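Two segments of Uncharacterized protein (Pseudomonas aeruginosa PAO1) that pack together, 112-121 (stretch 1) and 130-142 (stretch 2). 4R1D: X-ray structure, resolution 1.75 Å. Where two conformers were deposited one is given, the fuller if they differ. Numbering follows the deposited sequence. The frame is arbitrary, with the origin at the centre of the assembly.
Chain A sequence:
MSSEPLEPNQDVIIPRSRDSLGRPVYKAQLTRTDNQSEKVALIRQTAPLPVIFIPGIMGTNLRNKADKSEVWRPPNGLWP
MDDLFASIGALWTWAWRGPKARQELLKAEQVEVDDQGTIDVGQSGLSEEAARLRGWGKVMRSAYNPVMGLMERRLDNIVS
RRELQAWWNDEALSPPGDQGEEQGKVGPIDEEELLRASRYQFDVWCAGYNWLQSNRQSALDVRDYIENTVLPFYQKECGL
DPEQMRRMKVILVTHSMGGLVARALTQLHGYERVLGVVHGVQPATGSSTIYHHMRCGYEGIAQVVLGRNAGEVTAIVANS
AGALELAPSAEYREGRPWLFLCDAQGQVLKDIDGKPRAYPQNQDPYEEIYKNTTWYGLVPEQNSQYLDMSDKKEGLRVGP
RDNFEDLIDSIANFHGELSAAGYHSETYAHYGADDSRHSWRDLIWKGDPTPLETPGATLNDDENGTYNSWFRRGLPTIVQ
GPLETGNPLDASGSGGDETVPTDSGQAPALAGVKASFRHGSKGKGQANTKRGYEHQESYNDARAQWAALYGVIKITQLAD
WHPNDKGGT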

ATOM      1  N   GLU A 112      -1.309  -4.562   7.571  1.00 14.77           N
ATOM      2  CA  GLU A 112      -2.615  -5.169   7.286  1.00 16.84           C
ATOM      3  C   GLU A 112      -3.684  -4.092   7.122  1.00 13.10           C
ATOM      4  O   GLU A 112      -3.522  -2.960   7.579  1.00 13.34           O
ATOM      5  CB  GLU A 112      -3.031  -6.137   8.402  1.00 15.58           C
ATOM      6  CG  GLU A 112      -3.222  -5.454   9.744  1.00 16.55           C
ATOM      7  CD  GLU A 112      -3.627  -6.407  10.870  1.00 17.46           C
ATOM      8  OE1 GLU A 112      -3.547  -7.638  10.689  1.00 20.69           O
ATOM      9  OE2 GLU A 112      -4.016  -5.902  11.942  1.00 19.12           O
ATOM     10  N   VAL A 113      -4.764  -4.433   6.435  1.00 13.34           N
ATOM     11  CA  VAL A 113      -5.886  -3.514   6.297  1.00 17.36           C
ATOM     12  C   VAL A 113      -6.362  -2.985   7.647  1.00 16.73           C
ATOM     13  O   VAL A 113      -6.481  -3.743   8.612  1.00 19.22           O
ATOM     14  CB  VAL A 113      -7.063  -4.191   5.598  1.00 17.15           C
ATOM     15  CG1 VAL A 113      -8.286  -3.272   5.598  1.00 15.19           C
ATOM     16  CG2 VAL A 113      -6.655  -4.587   4.183  1.00 17.53           C
ATOM     17  N   ASP A 114      -6.622  -1.681   7.700  1.00 13.88           N
ATOM     18  CA  ASP A 114      -7.150  -1.006   8.887  1.00 14.26           C
ATOM     19  C   ASP A 114      -8.545  -0.502   8.550  1.00 17.29           C
ATOM     20  O   ASP A 114      -8.694   0.395   7.723  1.00 14.65           O
ATOM     21  CB  ASP A 114      -6.246   0.174   9.280  1.00 15.55           C
ATOM     22  CG  ASP A 114      -6.761   0.947  10.496  1.00 18.95           C
ATOM     23  OD1 ASP A 114      -7.783   0.539  11.095  1.00 17.87           O
ATOM     24  OD2 ASP A 114      -6.128   1.964  10.868  1.00 22.46           O
ATOM     25  N   ASP A 115      -9.561  -1.079   9.188  1.00 17.07           N
ATOM     26  CA  ASP A 115     -10.945  -0.720   8.896  1.00 12.90           C
ATOM     27  C   ASP A 115     -11.501   0.379   9.794  1.00 18.44           C
ATOM     28  O   ASP A 115     -12.707   0.644   9.787  1.00 15.92           O
ATOM     29  CB  ASP A 115     -11.854  -1.958   8.933  1.00 16.80           C
ATOM     30  CG  ASP A 115     -12.020  -2.533  10.327  1.00 22.17           C
ATOM     31  OD1 ASP A 115     -11.332  -2.063  11.267  1.00 19.23           O
ATOM     32  OD2 ASP A 115     -12.850  -3.462  10.477  1.00 22.85           O
ATOM     33  N   GLN A 116     -10.622   1.032  10.556  1.00 15.15           N
ATOM     34  CA  GLN A 116     -11.055   2.022  11.535  1.00 17.33           C
ATOM     35  C   GLN A 116     -10.900   3.468  11.068  1.00 20.17           C
ATOM     36  O   GLN A 116     -10.848   4.392  11.882  1.00 20.78           O
ATOM     37  CB  GLN A 116     -10.319   1.788  12.862  1.00 18.40           C
ATOM     38  CG  GLN A 116     -10.585   0.404  13.428  1.00 15.98           C
ATOM     39  CD  GLN A 116     -12.024   0.247  13.898  1.00 23.24           C
ATOM     40  OE1 GLN A 116     -12.711  -0.714  13.547  1.00 22.90           O
ATOM     41  NE2 GLN A 116     -12.483   1.198  14.694  1.00 21.86           N
ATOM     42  N   GLY A 117     -10.866   3.671   9.752  1.00 17.57           N
ATOM     43  CA  GLY A 117     -10.842   5.014   9.206  1.00 16.90           C
ATOM     44  C   GLY A 117     -12.178   5.723   9.337  1.00 19.55           C
ATOM     45  O   GLY A 117     -13.193   5.116   9.709  1.00 18.72           O
ATOM     46  N   THR A 118     -12.181   7.012   9.020  1.00 21.06           N
ATOM     47  CA  THR A 118     -13.390   7.822   9.092  1.00 22.54           C
ATOM     48  C   THR A 118     -14.338   7.415   7.968  1.00 21.59           C
ATOM     49  O   THR A 118     -13.897   6.965   6.918  1.00 21.81           O
ATOM     50  CB  THR A 118     -13.064   9.309   8.944  1.00 27.06           C
ATOM     51  OG1 THR A 118     -12.349   9.512   7.718  1.00 31.13           O
ATOM     52  CG2 THR A 118     -12.220   9.793  10.129  1.00 25.36           C
ATOM     53  N   ILE A 119     -15.635   7.585   8.206  1.00 21.58           N
ATOM     54  CA  ILE A 119     -16.668   7.181   7.255  1.00 20.21           C
ATOM     55  C   ILE A 119     -17.662   8.309   7.059  1.00 26.17           C
ATOM     56  O   ILE A 119     -18.096   8.939   8.025  1.00 23.14           O
ATOM     57  CB  ILE A 119     -17.449   5.954   7.766  1.00 15.55           C
ATOM     58  CG1 ILE A 119     -16.520   4.744   7.897  1.00 17.05           C
ATOM     59  CG2 ILE A 119     -18.632   5.633   6.836  1.00 16.73           C
ATOM     60  CD1 ILE A 119     -17.192   3.492   8.469  1.00 16.44           C
ATOM     61  N   ASP A 120     -18.036   8.550   5.806  1.00 21.75           N
ATOM     62  CA  ASP A 120     -19.079   9.508   5.495  1.00 22.63           C
ATOM     63  C   ASP A 120     -20.252   8.732   4.932  1.00 24.16           C
ATOM     64  O   ASP A 120     -20.228   8.338   3.772  1.00 21.79           O
ATOM     65  CB  ASP A 120     -18.579  10.522   4.468  1.00 25.87           C
ATOM     66  CG  ASP A 120     -19.653  11.496   4.035  1.00 34.43           C
ATOM     67  OD1 ASP A 120     -20.708  11.561   4.708  1.00 30.76           O
ATOM     68  OD2 ASP A 120     -19.434  12.200   3.025  1.00 35.56           O
ATOM     69  N   VAL A 121     -21.266   8.486   5.753  1.00 22.06           N
ATOM     70  CA  VAL A 121     -22.401   7.692   5.302  1.00 22.10           C
ATOM     71  C   VAL A 121     -23.240   8.444   4.270  1.00 22.19           C
ATOM     72  O   VAL A 121     -24.039   7.842   3.558  1.00 19.89           O
ATOM     73  CB  VAL A 121     -23.279   7.220   6.473  1.00 23.02           C
ATOM     74  CG1 VAL A 121     -22.459   6.363   7.437  1.00 20.06           C
ATOM     75  CG2 VAL A 121     -23.891   8.414   7.187  1.00 23.00           C
ATOM     76  N   ALA A 130     -23.194   0.464  10.674  1.00 21.50           N
ATOM     77  CA  ALA A 130     -23.469  -0.461   9.586  1.00 18.98           C
ATOM     78  C   ALA A 130     -22.426  -0.312   8.484  1.00 18.89           C
ATOM     79  O   ALA A 130     -21.916  -1.302   7.988  1.00 17.88           O
ATOM     80  CB  ALA A 130     -24.869  -0.229   9.030  1.00 26.39           C
ATOM     81  N   ALA A 131     -22.122   0.932   8.122  1.00 18.95           N
ATOM     82  CA  ALA A 131     -21.114   1.223   7.101  1.00 18.36           C
ATOM     83  C   ALA A 131     -19.748   0.721   7.561  1.00 19.15           C
ATOM     84  O   ALA A 131     -18.953   0.250   6.750  1.00 18.04           O
ATOM     85  CB  ALA A 131     -21.077   2.722   6.792  1.00 17.28           C
ATOM     86  N   ARG A 132     -19.478   0.817   8.864  1.00 16.17           N
ATOM     87  CA  ARG A 132     -18.232   0.287   9.416  1.00 16.47           C
ATOM     88  C   ARG A 132     -18.167  -1.234   9.230  1.00 17.38           C
ATOM     89  O   ARG A 132     -17.157  -1.780   8.783  1.00 17.26           O
ATOM     90  CB  ARG A 132     -18.106   0.681  10.895  1.00 18.13           C
ATOM     91  CG  ARG A 132     -16.973   0.031  11.661  1.00 29.36           C
ATOM     92  CD  ARG A 132     -15.790   0.962  11.854  1.00 25.85           C
ATOM     93  NE  ARG A 132     -16.133   2.373  12.071  1.00 23.98           N
ATOM     94  CZ  ARG A 132     -15.406   3.361  11.559  1.00 22.94           C
ATOM     95  NH1 ARG A 132     -14.337   3.054  10.831  1.00 20.82           N
ATOM     96  NH2 ARG A 132     -15.730   4.633  11.748  1.00 26.47           N
ATOM     97  N   LEU A 133     -19.256  -1.923   9.558  1.00 15.70           N
ATOM     98  CA  LEU A 133     -19.326  -3.364   9.344  1.00 16.57           C
ATOM     99  C   LEU A 133     -19.129  -3.712   7.877  1.00 17.24           C
ATOM    100  O   LEU A 133     -18.540  -4.746   7.550  1.00 18.36           O
ATOM    101  CB  LEU A 133     -20.661  -3.925   9.833  1.00 16.83           C
ATOM    102  CG  LEU A 133     -20.716  -4.083  11.352  1.00 29.30           C
ATOM    103  CD1 LEU A 133     -22.133  -4.436  11.808  1.00 35.70           C
ATOM    104  CD2 LEU A 133     -19.706  -5.127  11.823  1.00 30.64           C
ATOM    105  N   ARG A 134     -19.629  -2.849   7.001  1.00 15.87           N
ATOM    106  CA  ARG A 134     -19.477  -3.060   5.558  1.00 16.13           C
ATOM    107  C   ARG A 134     -18.060  -2.733   5.082  1.00 16.34           C
ATOM    108  O   ARG A 134     -17.767  -2.870   3.896  1.00 15.60           O
ATOM    109  CB  ARG A 134     -20.455  -2.195   4.763  1.00 15.26           C
ATOM    110  CG  ARG A 134     -21.926  -2.412   5.073  1.00 20.84           C
ATOM    111  CD  ARG A 134     -22.525  -3.531   4.271  1.00 21.96           C
ATOM    112  NE  ARG A 134     -23.985  -3.425   4.291  1.00 21.05           N
ATOM    113  CZ  ARG A 134     -24.678  -2.659   3.455  1.00 25.98           C
ATOM    114  NH1 ARG A 134     -24.036  -1.948   2.526  1.00 19.75           N
ATOM    115  NH2 ARG A 134     -26.007  -2.603   3.547  1.00 26.23           N
ATOM    116  N   GLY A 135     -17.208  -2.260   5.992  1.00 16.48           N
ATOM    117  CA  GLY A 135     -15.814  -1.981   5.664  1.00 16.58           C
ATOM    118  C   GLY A 135     -15.523  -0.640   5.003  1.00 13.06           C
ATOM    119  O   GLY A 135     -14.425  -0.415   4.471  1.00 14.49           O
ATOM    120  N   TRP A 136     -16.480   0.275   5.047  1.00 13.49           N
ATOM    121  CA  TRP A 136     -16.299   1.544   4.348  1.00 18.21           C
ATOM    122  C   TRP A 136     -15.206   2.412   4.983  1.00 14.07           C
ATOM    123  O   TRP A 136     -14.748   3.368   4.367  1.00 14.90           O
ATOM    124  CB  TRP A 136     -17.603   2.332   4.287  1.00 17.28           C
ATOM    125  CG  TRP A 136     -18.692   1.702   3.456  1.00 15.49           C
ATOM    126  CD1 TRP A 136     -18.801   0.393   3.060  1.00 16.24           C
ATOM    127  CD2 TRP A 136     -19.837   2.375   2.939  1.00 15.40           C
ATOM    128  NE1 TRP A 136     -19.949   0.223   2.308  1.00 15.17           N
ATOM    129  CE2 TRP A 136     -20.599   1.426   2.224  1.00 17.44           C
ATOM    130  CE3 TRP A 136     -20.289   3.693   3.005  1.00 16.64           C
ATOM    131  CZ2 TRP A 136     -21.795   1.757   1.588  1.00 16.59           C
ATOM    132  CZ3 TRP A 136     -21.475   4.022   2.367  1.00 23.96           C
ATOM    133  CH2 TRP A 136     -22.214   3.055   1.673  1.00 16.49           C
ATOM    134  N   GLY A 137     -14.792   2.070   6.205  1.00 11.84           N
ATOM    135  CA  GLY A 137     -13.735   2.808   6.874  1.00 14.92           C
ATOM    136  C   GLY A 137     -12.359   2.257   6.539  1.00 16.79           C
ATOM    137  O   GLY A 137     -11.367   2.628   7.156  1.00 14.42           O
ATOM    138  N   LYS A 138     -12.307   1.349   5.573  1.00 13.38           N
ATOM    139  CA  LYS A 138     -11.042   0.766   5.133  1.00 11.01           C
ATOM    140  C   LYS A 138     -10.334   1.616   4.094  1.00 15.68           C
ATOM    141  O   LYS A 138      -9.154   1.399   3.825  1.00 15.51           O
ATOM    142  CB  LYS A 138     -11.292  -0.581   4.466  1.00 14.53           C
ATOM    143  CG  LYS A 138     -11.659  -1.713   5.391  1.00 13.54           C
ATOM    144  CD  LYS A 138     -12.123  -2.891   4.564  1.00 12.56           C
ATOM    145  CE  LYS A 138     -12.710  -4.001   5.443  1.00 14.91           C
ATOM    146  NZ  LYS A 138     -13.137  -5.176   4.625  1.00 14.82           N
ATOM    147  N   VAL A 139     -11.060   2.541   3.474  1.00 12.80           N
ATOM    148  CA  VAL A 139     -10.562   3.216   2.273  1.00 13.99           C
ATOM    149  C   VAL A 139     -10.665   4.740   2.329  1.00 17.23           C
ATOM    150  O   VAL A 139     -11.416   5.295   3.133  1.00 17.10           O
ATOM    151  CB  VAL A 139     -11.289   2.712   1.004  1.00 11.42           C
ATOM    152  CG1 VAL A 139     -11.034   1.233   0.805  1.00 13.28           C
ATOM    153  CG2 VAL A 139     -12.783   3.008   1.093  1.00 14.64           C
ATOM    154  N   MET A 140      -9.912   5.408   1.454  1.00 13.24           N
ATOM    155  CA  MET A 140      -9.884   6.866   1.404  0.54 17.45           C
ATOM    156  C   MET A 140     -11.307   7.424   1.315  1.00 17.74           C
ATOM    157  O   MET A 140     -12.074   7.090   0.403  1.00 18.18           O
ATOM    158  CB  MET A 140      -9.042   7.327   0.213  0.54 16.84           C
ATOM    159  CG  MET A 140      -8.755   8.810   0.181  0.54 19.48           C
ATOM    160  SD  MET A 140      -7.645   9.196  -1.187  0.54 22.87           S
ATOM    161  CE  MET A 140      -7.406  10.946  -0.909  0.54 26.00           C
ATOM    162  N   ARG A 141     -11.663   8.269   2.271  1.00 17.17           N
ATOM    163  CA  ARG A 141     -13.063   8.667   2.402  1.00 17.36           C
ATOM    164  C   ARG A 141     -13.605   9.473   1.219  1.00 16.12           C
ATOM    165  O   ARG A 141     -14.603   9.095   0.614  1.00 16.49           O
ATOM    166  CB  ARG A 141     -13.305   9.427   3.706  1.00 22.67           C
ATOM    167  CG  ARG A 141     -14.721   9.949   3.765  1.00 26.80           C
ATOM    168  CD  ARG A 141     -15.242  10.037   5.166  1.00 33.28           C
ATOM    169  NE  ARG A 141     -14.323  10.715   6.060  1.00 34.88           N
ATOM    170  CZ  ARG A 141     -13.871  11.952   5.892  1.00 39.68           C
ATOM    171  NH1 ARG A 141     -14.234  12.662   4.837  1.00 39.25           N
ATOM    172  NH2 ARG A 141     -13.046  12.475   6.788  1.00 35.21           N
ATOM    173  N   SER A 142     -12.956  10.583   0.903  1.00 17.29           N
ATOM    174  CA  SER A 142     -13.440  11.453  -0.176  1.00 20.14           C
ATOM    175  C   SER A 142     -13.494  10.736  -1.524  1.00 21.55           C
ATOM    176  O   SER A 142     -14.405  10.954  -2.327  1.00 19.98           O
ATOM    177  CB  SER A 142     -12.564  12.706  -0.287  1.00 22.72           C
ATOM    178  OG  SER A 142     -11.250  12.357  -0.700  1.00 30.79           O
TER
HETATM  179  O   HOH W   1     -14.959  -0.106   8.125  1.00 15.81           O
HETATM  180  O   HOH W   2     -15.018  -3.825   8.720  1.00 20.13           O
HETATM  181  O   HOH W   3     -11.508   5.880   5.857  1.00 18.26           O

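Arg132, Ile119 and Arg141 cover the most surface in a contact that buries 762 Å² over both sides. The CA-to-CB bond of Arg132 points sideways, but an off-well chi2 (102°) and a p chi3 bring its guanidinium to the backbone of stretch 1. There NH1 donates to Gly117 O at 2.6 Å (167° at the hydrogen) and to Asp115 O at 3.1 Å (148°); both oxygens lie near the guanidinium plane, as its in-plane N-H groups require. One face is left to Ile119, whose CD1 lies 3.6 Å from Arg132 CZ.

The CA-to-CB bond of Ile119 points away from stretch 2, but the end of the side chain comes nearer: chi1 m sets CG2 3.8 Å from Ala131 CB and CG1 3.5 Å from Gly137 CA, and chi2 t carries CD1 to 3.5 Å from Arg132 CA. Gly137 suits this crowded site, since an ideal CB would lie 2.8 Å from both Asp115 O and Gly117 O. Its own O accepts from Gly117 N at 2.8 Å, and water 1 links its N to Asp115 O and Arg132 O.

The CA-to-CB bond of Arg141 points toward stretch 1. Its NE donates to Thr118 OG1 at 2.8 Å (142°), with a weak second bond from NH2 to the same OG1 at 3.2 Å, while its aliphatic CD packs 3.4 Å from Asp120 CB.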